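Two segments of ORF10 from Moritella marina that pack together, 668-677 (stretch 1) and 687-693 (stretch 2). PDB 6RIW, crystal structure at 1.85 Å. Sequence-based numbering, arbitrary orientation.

Stretch 1 668-677: SVYRCVELAE
Stretch 2 (687-693) AVIIAAV

How do the two backbones lie against each other? Residues 668-677 form a regular α-helix, phi/psi near -60/-45, and Val-688 to Val-693 run as extended strand, with phi/psi of -111/111 at Ile-690 and -148/142 at Ala-692, almost antiparallel to the helix, at 171°, with the axes 9.2 Å apart at closest approach. The register pairs CA of Val-669 with CA of Ala-692 at 6.9 Å, CA of Cys-672 with CA of Ile-690 at 6.9 Å, and CA of Ala-676 with CA of Val-688 at 6.4 Å. Strand alternation turns the CB atoms of Val-688, Ile-690 and Ala-692 toward the helix and that of Ala-691 away.

Which bump fills the central hollow? Ile-690, m at chi1 and t at chi2, has the most area covered by the other stretch, 88 Å². Its CG2 meets CB of Cys-672 at 3.6 Å, while its CD1 reaches along the helix, 4.0 Å from N of Val-673, 4.2 Å from CG2 of Val-673 and 4.0 Å from CB of Ala-676. The small Cys-672 (chi1 m) and Ala-676 let this long side chain lie close to the helix backbone.

How are the flanks closed? Here large meets small, with sides exchanged. Val-669, t at chi1, points its CA-to-CB bond sideways yet brings CG2 to 3.6 Å from CB of Ala-692. Val-688, also t, sets CG1 3.9 Å from CB of Ala-676, whose methyl thus touches two strand residues.

What holds the contact without polar links? No hydrogen bond crosses it; apolar packing buries 279 Å² over both sides. Within the helix, N of Ala-676 donates to O of Cys-672 at 2.7 Å, and a salt bridge joins NH2 of Arg-671 to OE1 of Glu-674 at 3.1 Å; neither Arg-671 nor Glu-674 touches the strand.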

# COMPACT_ATOMS: atom_id res chain seq x y z
N SER A 668 1.43 -10.38 5.10
CA SER A 668 1.99 -9.04 5.25
C SER A 668 2.92 -8.93 6.46
O SER A 668 4.03 -8.39 6.36
CB SER A 668 0.86 -8.02 5.38
OG SER A 668 0.09 -7.92 4.19
N VAL A 669 2.48 -9.41 7.63
CA VAL A 669 3.28 -9.26 8.84
C VAL A 669 4.56 -10.07 8.76
O VAL A 669 5.63 -9.62 9.19
CB VAL A 669 2.46 -9.64 10.09
CG1 VAL A 669 3.39 -9.74 11.33
CG2 VAL A 669 1.36 -8.61 10.35
N TYR A 670 4.50 -11.29 8.21
CA TYR A 670 5.71 -12.10 8.11
C TYR A 670 6.72 -11.50 7.12
O TYR A 670 7.93 -11.58 7.35
CB TYR A 670 5.34 -13.55 7.76
CG TYR A 670 4.36 -14.18 8.74
CD1 TYR A 670 4.41 -13.87 10.09
CD2 TYR A 670 3.38 -15.08 8.32
CE1 TYR A 670 3.51 -14.43 11.01
CE2 TYR A 670 2.48 -15.65 9.23
CZ TYR A 670 2.56 -15.33 10.56
OH TYR A 670 1.66 -15.90 11.46
N ARG A 671 6.25 -10.87 6.04
CA ARG A 671 7.19 -10.13 5.20
C ARG A 671 7.81 -8.94 5.94
O ARG A 671 8.97 -8.59 5.67
CB ARG A 671 6.52 -9.66 3.90
CG ARG A 671 6.12 -10.79 2.94
CD ARG A 671 7.32 -11.50 2.28
NE ARG A 671 6.88 -12.54 1.34
CZ ARG A 671 7.70 -13.44 0.78
NH1 ARG A 671 7.20 -14.34 -0.07
NH2 ARG A 671 9.00 -13.44 1.06
N CYS A 672 7.07 -8.30 6.85
CA CYS A 672 7.66 -7.24 7.67
C CYS A 672 8.74 -7.77 8.59
O CYS A 672 9.76 -7.10 8.83
CB CYS A 672 6.58 -6.55 8.52
SG CYS A 672 5.46 -5.48 7.60
N VAL A 673 8.52 -8.95 9.17
CA VAL A 673 9.55 -9.55 10.03
C VAL A 673 10.83 -9.76 9.22
O VAL A 673 11.94 -9.43 9.67
CB VAL A 673 9.02 -10.85 10.64
CG1 VAL A 673 10.13 -11.59 11.40
CG2 VAL A 673 7.81 -10.56 11.56
N GLU A 674 10.69 -10.33 8.02
CA GLU A 674 11.83 -10.54 7.12
C GLU A 674 12.50 -9.22 6.76
O GLU A 674 13.73 -9.11 6.77
CB GLU A 674 11.37 -11.25 5.85
CG GLU A 674 12.43 -11.38 4.74
CD GLU A 674 11.90 -12.19 3.53
OE1 GLU A 674 10.85 -11.82 2.94
OE2 GLU A 674 12.53 -13.20 3.20
N LEU A 675 11.71 -8.20 6.46
CA LEU A 675 12.27 -6.88 6.16
C LEU A 675 12.98 -6.28 7.37
O LEU A 675 14.08 -5.71 7.24
CB LEU A 675 11.15 -5.94 5.68
CG LEU A 675 11.52 -4.49 5.35
CD1 LEU A 675 12.70 -4.45 4.38
CD2 LEU A 675 10.28 -3.78 4.74
N ALA A 676 12.38 -6.38 8.56
CA ALA A 676 13.03 -5.83 9.75
C ALA A 676 14.41 -6.47 9.96
O ALA A 676 15.40 -5.78 10.23
CB ALA A 676 12.14 -6.02 10.97
N GLU A 677 14.49 -7.80 9.83
CA GLU A 677 15.79 -8.46 9.88
C GLU A 677 16.76 -7.83 8.88
O GLU A 677 17.91 -7.51 9.20
CB GLU A 677 15.63 -9.96 9.60
CG GLU A 677 16.95 -10.72 9.61
CD GLU A 677 16.89 -12.10 8.96
OE1 GLU A 677 17.00 -12.18 7.71
OE2 GLU A 677 16.76 -13.10 9.71
N ALA A 687 15.83 0.23 16.18
CA ALA A 687 14.68 -0.62 16.49
C ALA A 687 13.71 -0.51 15.33
O ALA A 687 13.79 0.42 14.52
CB ALA A 687 13.96 -0.22 17.78
N VAL A 688 12.78 -1.47 15.25
CA VAL A 688 11.74 -1.45 14.23
C VAL A 688 10.41 -1.71 14.91
O VAL A 688 10.27 -2.67 15.68
CB VAL A 688 11.99 -2.50 13.13
CG1 VAL A 688 10.80 -2.54 12.15
CG2 VAL A 688 13.30 -2.23 12.39
N ILE A 689 9.45 -0.81 14.69
CA ILE A 689 8.07 -1.04 15.11
C ILE A 689 7.40 -1.75 13.95
O ILE A 689 7.42 -1.24 12.82
CB ILE A 689 7.35 0.28 15.42
CG1 ILE A 689 8.07 1.04 16.53
CG2 ILE A 689 5.90 0.01 15.77
CD1 ILE A 689 7.37 2.32 16.95
N ILE A 690 6.80 -2.91 14.21
CA ILE A 690 5.97 -3.56 13.20
C ILE A 690 4.53 -3.49 13.69
O ILE A 690 4.19 -4.12 14.69
CB ILE A 690 6.37 -5.02 12.93
CG1 ILE A 690 7.85 -5.08 12.53
CG2 ILE A 690 5.45 -5.58 11.81
CD1 ILE A 690 8.36 -6.51 12.29
N ALA A 691 3.71 -2.70 13.02
CA ALA A 691 2.30 -2.60 13.37
C ALA A 691 1.47 -3.26 12.27
O ALA A 691 1.94 -3.49 11.15
CB ALA A 691 1.87 -1.14 13.58
N ALA A 692 0.25 -3.61 12.62
CA ALA A 692 -0.59 -4.30 11.65
C ALA A 692 -2.02 -3.88 11.93
O ALA A 692 -2.40 -3.77 13.09
CB ALA A 692 -0.47 -5.82 11.76
N VAL A 693 -2.81 -3.69 10.88
CA VAL A 693 -4.21 -3.33 11.09
C VAL A 693 -5.03 -3.87 9.93
O VAL A 693 -4.62 -3.78 8.77
CB VAL A 693 -4.40 -1.81 11.25
CG1 VAL A 693 -3.82 -1.04 10.06
CG2 VAL A 693 -5.87 -1.45 11.44